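Local coordinates for protein phosphoinositol-specific phospholipase C (PDB 5FYP) that probably cleaves phosphoinositides as a calcium-dependent bacterial phospholipase C of the TIM-barrel clan, at residues A[144-158]-A[172-186]. Residues are numbered along the deposited sequence; the frame is centred on the assembly and turned at random.
Sequences FQGKLFTPQDLATHI and KSWPTANDLQGKVLL
With CG anti to the backbone N (chi1 178°), Phe149 swings its ring across to Leu180, whose CD2 stands over one face, 3.6 Å from CD1 of Phe149. Leu154 has the same first torsion and lays CD2 on the indole of Trp174, 3.5 Å from the six-membered ring centroid and close to its normal. The Trp174 indole also meets Phe149, its CZ3 lying near the plane of the phenyl ring at the edge. Were Trp174 an alanine, the Leu154 methyls would probably lose the surface they rest on, and the carbonyl of Ser256 its NE1 donor. Pro175 CG sits centrally over the His157 imidazole, 3.7 Å from its centroid. In this TIM-barrel-clan enzyme the contact sets the loop after helix 133-144, and helix 151-158, against strand 184-189 and the loop leading into it. One bridge, Leu148 with Val184, joins the backbones: Val184 N donates to Lys147 O (2.9 Å) and Phe149 N to Val184 O (3.0 Å), while a water links Phe149 O to Leu186 N. Val184 also places CG1 over a face of the Phe144 ring, which touches helix 94-107 as well.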
# COMPACT_ATOMS: atom_id res chain seq x y z
N PHE A 144 -4.72 -10.01 -10.09
CA PHE A 144 -5.63 -8.86 -10.17
C PHE A 144 -6.04 -8.43 -11.56
O PHE A 144 -7.06 -7.77 -11.70
CB PHE A 144 -5.04 -7.66 -9.43
CG PHE A 144 -4.96 -7.87 -7.93
CD1 PHE A 144 -6.13 -7.87 -7.19
CD2 PHE A 144 -3.76 -8.07 -7.29
CE1 PHE A 144 -6.11 -8.08 -5.83
CE2 PHE A 144 -3.72 -8.28 -5.93
CZ PHE A 144 -4.89 -8.30 -5.18
N GLN A 145 -5.23 -8.80 -12.55
CA GLN A 145 -5.45 -8.49 -13.93
C GLN A 145 -5.72 -6.99 -14.10
O GLN A 145 -4.99 -6.14 -13.56
CB GLN A 145 -6.59 -9.39 -14.43
CG GLN A 145 -6.30 -10.88 -14.34
N GLY A 146 -6.84 -6.64 -14.69
CA GLY A 146 -7.11 -5.26 -14.96
C GLY A 146 -7.57 -4.44 -13.80
O GLY A 146 -7.83 -3.26 -13.98
N LYS A 147 -7.65 -5.02 -12.59
CA LYS A 147 -8.07 -4.23 -11.43
C LYS A 147 -7.02 -3.23 -10.98
O LYS A 147 -7.35 -2.29 -10.28
CB LYS A 147 -8.43 -5.13 -10.24
CG LYS A 147 -9.65 -5.98 -10.45
CD LYS A 147 -9.89 -6.88 -9.23
CE LYS A 147 -11.05 -7.87 -9.42
NZ LYS A 147 -12.36 -7.17 -9.53
N LEU A 148 -5.77 -3.45 -11.34
CA LEU A 148 -4.69 -2.60 -10.80
C LEU A 148 -4.71 -1.19 -11.36
O LEU A 148 -5.03 -0.96 -12.54
CB LEU A 148 -3.33 -3.22 -11.05
CG LEU A 148 -3.10 -4.58 -10.39
CD1 LEU A 148 -1.69 -5.02 -10.66
CD2 LEU A 148 -3.37 -4.55 -8.92
N PHE A 149 -4.37 -0.25 -10.49
CA PHE A 149 -3.99 1.11 -10.83
C PHE A 149 -2.52 1.24 -10.40
O PHE A 149 -2.21 0.99 -9.25
CB PHE A 149 -4.87 2.11 -10.10
CG PHE A 149 -4.53 3.55 -10.36
CD1 PHE A 149 -4.96 4.19 -11.49
CD2 PHE A 149 -3.78 4.28 -9.44
CE1 PHE A 149 -4.67 5.53 -11.73
CE2 PHE A 149 -3.48 5.61 -9.68
CZ PHE A 149 -3.91 6.23 -10.83
N THR A 150 -1.65 1.58 -11.35
CA THR A 150 -0.21 1.50 -11.17
C THR A 150 0.45 2.87 -11.29
O THR A 150 -0.17 3.85 -11.71
CB THR A 150 0.40 0.59 -12.22
OG1 THR A 150 0.30 1.27 -13.49
CG2 THR A 150 -0.30 -0.77 -12.27
N PRO A 151 1.75 2.95 -10.98
CA PRO A 151 2.46 4.23 -11.13
C PRO A 151 2.36 4.85 -12.53
O PRO A 151 2.13 6.04 -12.66
CB PRO A 151 3.87 3.88 -10.72
CG PRO A 151 3.73 2.79 -9.70
CD PRO A 151 2.57 1.97 -10.23
N GLN A 152 2.51 4.04 -13.57
CA GLN A 152 2.36 4.60 -14.91
C GLN A 152 0.96 5.16 -15.15
O GLN A 152 0.80 6.15 -15.86
CB GLN A 152 2.67 3.53 -15.93
CG GLN A 152 2.49 3.97 -17.38
CD GLN A 152 3.43 5.09 -17.76
OE1 GLN A 152 4.61 4.85 -17.92
NE2 GLN A 152 2.92 6.30 -17.94
N ASP A 153 -0.07 4.53 -14.59
CA ASP A 153 -1.42 5.05 -14.74
C ASP A 153 -1.52 6.44 -14.12
O ASP A 153 -2.15 7.35 -14.67
CB ASP A 153 -2.42 4.10 -14.12
CG ASP A 153 -2.37 2.72 -14.75
OD1 ASP A 153 -2.12 2.60 -15.98
OD2 ASP A 153 -2.65 1.73 -14.02
N LEU A 154 -0.93 6.62 -12.93
CA LEU A 154 -0.93 7.91 -12.27
C LEU A 154 -0.14 8.92 -13.09
O LEU A 154 -0.56 10.06 -13.26
CB LEU A 154 -0.36 7.77 -10.88
CG LEU A 154 -0.27 9.09 -10.08
CD1 LEU A 154 -1.62 9.75 -9.88
CD2 LEU A 154 0.41 8.81 -8.76
N ALA A 155 1.00 8.50 -13.60
CA ALA A 155 1.86 9.37 -14.41
C ALA A 155 1.12 9.89 -15.64
O ALA A 155 1.13 11.10 -15.93
CB ALA A 155 3.13 8.63 -14.79
N THR A 156 0.44 9.01 -16.34
CA THR A 156 -0.36 9.43 -17.47
C THR A 156 -1.44 10.41 -17.03
O THR A 156 -1.67 11.42 -17.70
CB THR A 156 -0.95 8.20 -18.15
OG1 THR A 156 0.13 7.44 -18.69
CG2 THR A 156 -1.94 8.59 -19.24
N HIS A 157 -2.10 10.15 -15.91
CA HIS A 157 -3.14 11.04 -15.42
C HIS A 157 -2.64 12.48 -15.25
O HIS A 157 -3.34 13.42 -15.60
CB HIS A 157 -3.72 10.54 -14.10
CG HIS A 157 -4.79 11.42 -13.56
ND1 HIS A 157 -6.05 11.47 -14.10
CD2 HIS A 157 -4.76 12.33 -12.56
CE1 HIS A 157 -6.77 12.34 -13.43
NE2 HIS A 157 -6.01 12.89 -12.50
N ILE A 158 -1.45 12.63 -14.70
CA ILE A 158 -0.89 13.97 -14.43
C ILE A 158 -0.00 14.50 -15.56
O ILE A 158 0.56 15.58 -15.46
CB ILE A 158 -0.13 14.04 -13.09
CG1 ILE A 158 1.20 13.25 -13.12
CG2 ILE A 158 -1.03 13.59 -11.95
CD1 ILE A 158 2.17 13.67 -12.06
N LYS A 172 -0.55 18.62 -8.08
CA LYS A 172 -1.46 17.84 -8.94
C LYS A 172 -2.40 16.97 -8.10
O LYS A 172 -2.15 16.53 -6.99
CB LYS A 172 -0.65 17.00 -9.95
CG LYS A 172 0.06 17.81 -11.08
CD LYS A 172 -0.84 18.01 -12.29
CE LYS A 172 -0.21 18.60 -13.53
NZ LYS A 172 0.89 19.55 -13.28
N SER A 173 -3.53 16.66 -8.71
CA SER A 173 -4.54 15.78 -8.13
C SER A 173 -4.45 14.39 -8.73
O SER A 173 -4.36 14.21 -9.96
CB SER A 173 -5.94 16.33 -8.40
OG SER A 173 -6.10 17.56 -7.76
N TRP A 174 -4.51 13.39 -7.86
CA TRP A 174 -4.76 12.02 -8.32
C TRP A 174 -6.18 11.92 -8.89
O TRP A 174 -7.04 12.76 -8.59
CB TRP A 174 -4.63 11.04 -7.15
CG TRP A 174 -3.24 10.84 -6.64
CD1 TRP A 174 -2.33 11.79 -6.28
CD2 TRP A 174 -2.62 9.57 -6.35
NE1 TRP A 174 -1.18 11.20 -5.82
CE2 TRP A 174 -1.33 9.84 -5.84
CE3 TRP A 174 -3.02 8.23 -6.47
CZ2 TRP A 174 -0.45 8.84 -5.48
CZ3 TRP A 174 -2.14 7.23 -6.11
CH2 TRP A 174 -0.86 7.55 -5.65
N PRO A 175 -6.48 10.83 -9.63
CA PRO A 175 -7.88 10.56 -9.94
C PRO A 175 -8.72 10.49 -8.66
O PRO A 175 -8.22 10.18 -7.56
CB PRO A 175 -7.83 9.20 -10.65
CG PRO A 175 -6.41 9.11 -11.17
CD PRO A 175 -5.60 9.76 -10.10
N THR A 176 -10.00 10.77 -8.82
CA THR A 176 -10.91 10.75 -7.67
C THR A 176 -11.22 9.33 -7.26
O THR A 176 -11.00 8.37 -8.03
CB THR A 176 -12.24 11.48 -7.95
OG1 THR A 176 -12.90 10.76 -8.97
CG2 THR A 176 -12.00 12.94 -8.36
N ALA A 177 -11.79 9.16 -6.08
CA ALA A 177 -12.28 7.84 -5.68
C ALA A 177 -13.29 7.29 -6.70
O ALA A 177 -13.24 6.11 -7.02
CB ALA A 177 -12.82 7.84 -4.29
N ASN A 178 -14.17 8.15 -7.20
CA ASN A 178 -15.11 7.73 -8.26
C ASN A 178 -14.36 7.22 -9.50
O ASN A 178 -14.70 6.19 -10.06
CB ASN A 178 -16.02 8.89 -8.65
CG ASN A 178 -17.03 8.50 -9.69
OD1 ASN A 178 -17.80 7.61 -9.44
ND2 ASN A 178 -16.98 9.11 -10.85
N ASP A 179 -13.33 7.96 -9.93
CA ASP A 179 -12.53 7.54 -11.07
C ASP A 179 -11.88 6.16 -10.81
O ASP A 179 -11.65 5.40 -11.75
CB ASP A 179 -11.37 8.51 -11.34
CG ASP A 179 -11.79 9.88 -11.82
OD1 ASP A 179 -12.85 10.02 -12.45
OD2 ASP A 179 -10.97 10.82 -11.56
N LEU A 180 -11.55 5.90 -9.55
CA LEU A 180 -10.86 4.69 -9.13
C LEU A 180 -11.79 3.60 -8.60
O LEU A 180 -11.35 2.65 -7.95
CB LEU A 180 -9.80 5.03 -8.08
CG LEU A 180 -8.67 5.94 -8.54
CD1 LEU A 180 -7.86 6.39 -7.35
CD2 LEU A 180 -7.81 5.27 -9.57
N GLN A 181 -13.08 3.68 -8.92
CA GLN A 181 -13.99 2.63 -8.51
C GLN A 181 -13.53 1.29 -9.02
O GLN A 181 -13.12 1.16 -10.19
CB GLN A 181 -15.37 2.83 -9.13
CG GLN A 181 -16.32 3.72 -8.43
CD GLN A 181 -17.63 3.82 -9.19
OE1 GLN A 181 -18.24 2.80 -9.56
NE2 GLN A 181 -18.03 5.01 -9.45
N GLY A 182 -13.61 0.29 -8.16
CA GLY A 182 -13.22 -1.06 -8.55
C GLY A 182 -11.73 -1.31 -8.69
O GLY A 182 -11.34 -2.40 -9.09
N LYS A 183 -10.91 -0.32 -8.35
CA LYS A 183 -9.48 -0.47 -8.52
C LYS A 183 -8.79 -1.00 -7.26
O LYS A 183 -9.29 -0.87 -6.14
CB LYS A 183 -8.84 0.85 -8.97
CG LYS A 183 -9.41 1.47 -10.25
CD LYS A 183 -9.40 0.59 -11.48
CE LYS A 183 -8.01 0.27 -11.96
NZ LYS A 183 -8.14 -0.78 -13.02
N VAL A 184 -7.62 -1.59 -7.49
CA VAL A 184 -6.70 -2.03 -6.44
C VAL A 184 -5.35 -1.36 -6.68
O VAL A 184 -4.83 -1.34 -7.78
CB VAL A 184 -6.54 -3.55 -6.46
CG1 VAL A 184 -5.48 -4.03 -5.49
CG2 VAL A 184 -7.88 -4.23 -6.16
N LEU A 185 -4.81 -0.76 -5.61
CA LEU A 185 -3.49 -0.14 -5.59
C LEU A 185 -2.58 -0.96 -4.69
O LEU A 185 -2.94 -1.21 -3.55
CB LEU A 185 -3.54 1.31 -5.06
CG LEU A 185 -4.15 2.36 -5.97
CD1 LEU A 185 -5.64 2.20 -6.14
CD2 LEU A 185 -3.84 3.75 -5.45
N LEU A 186 -1.44 -1.35 -5.20
CA LEU A 186 -0.47 -2.13 -4.46
C LEU A 186 0.70 -1.24 -4.05
O LEU A 186 1.18 -0.45 -4.87
CB LEU A 186 0.03 -3.28 -5.30
CG LEU A 186 -1.06 -4.20 -5.84
CD1 LEU A 186 -0.45 -5.26 -6.73
CD2 LEU A 186 -1.88 -4.83 -4.72
O HOH W 1 -13.04 -4.30 -10.11
O HOH W 2 -0.83 -1.04 -7.96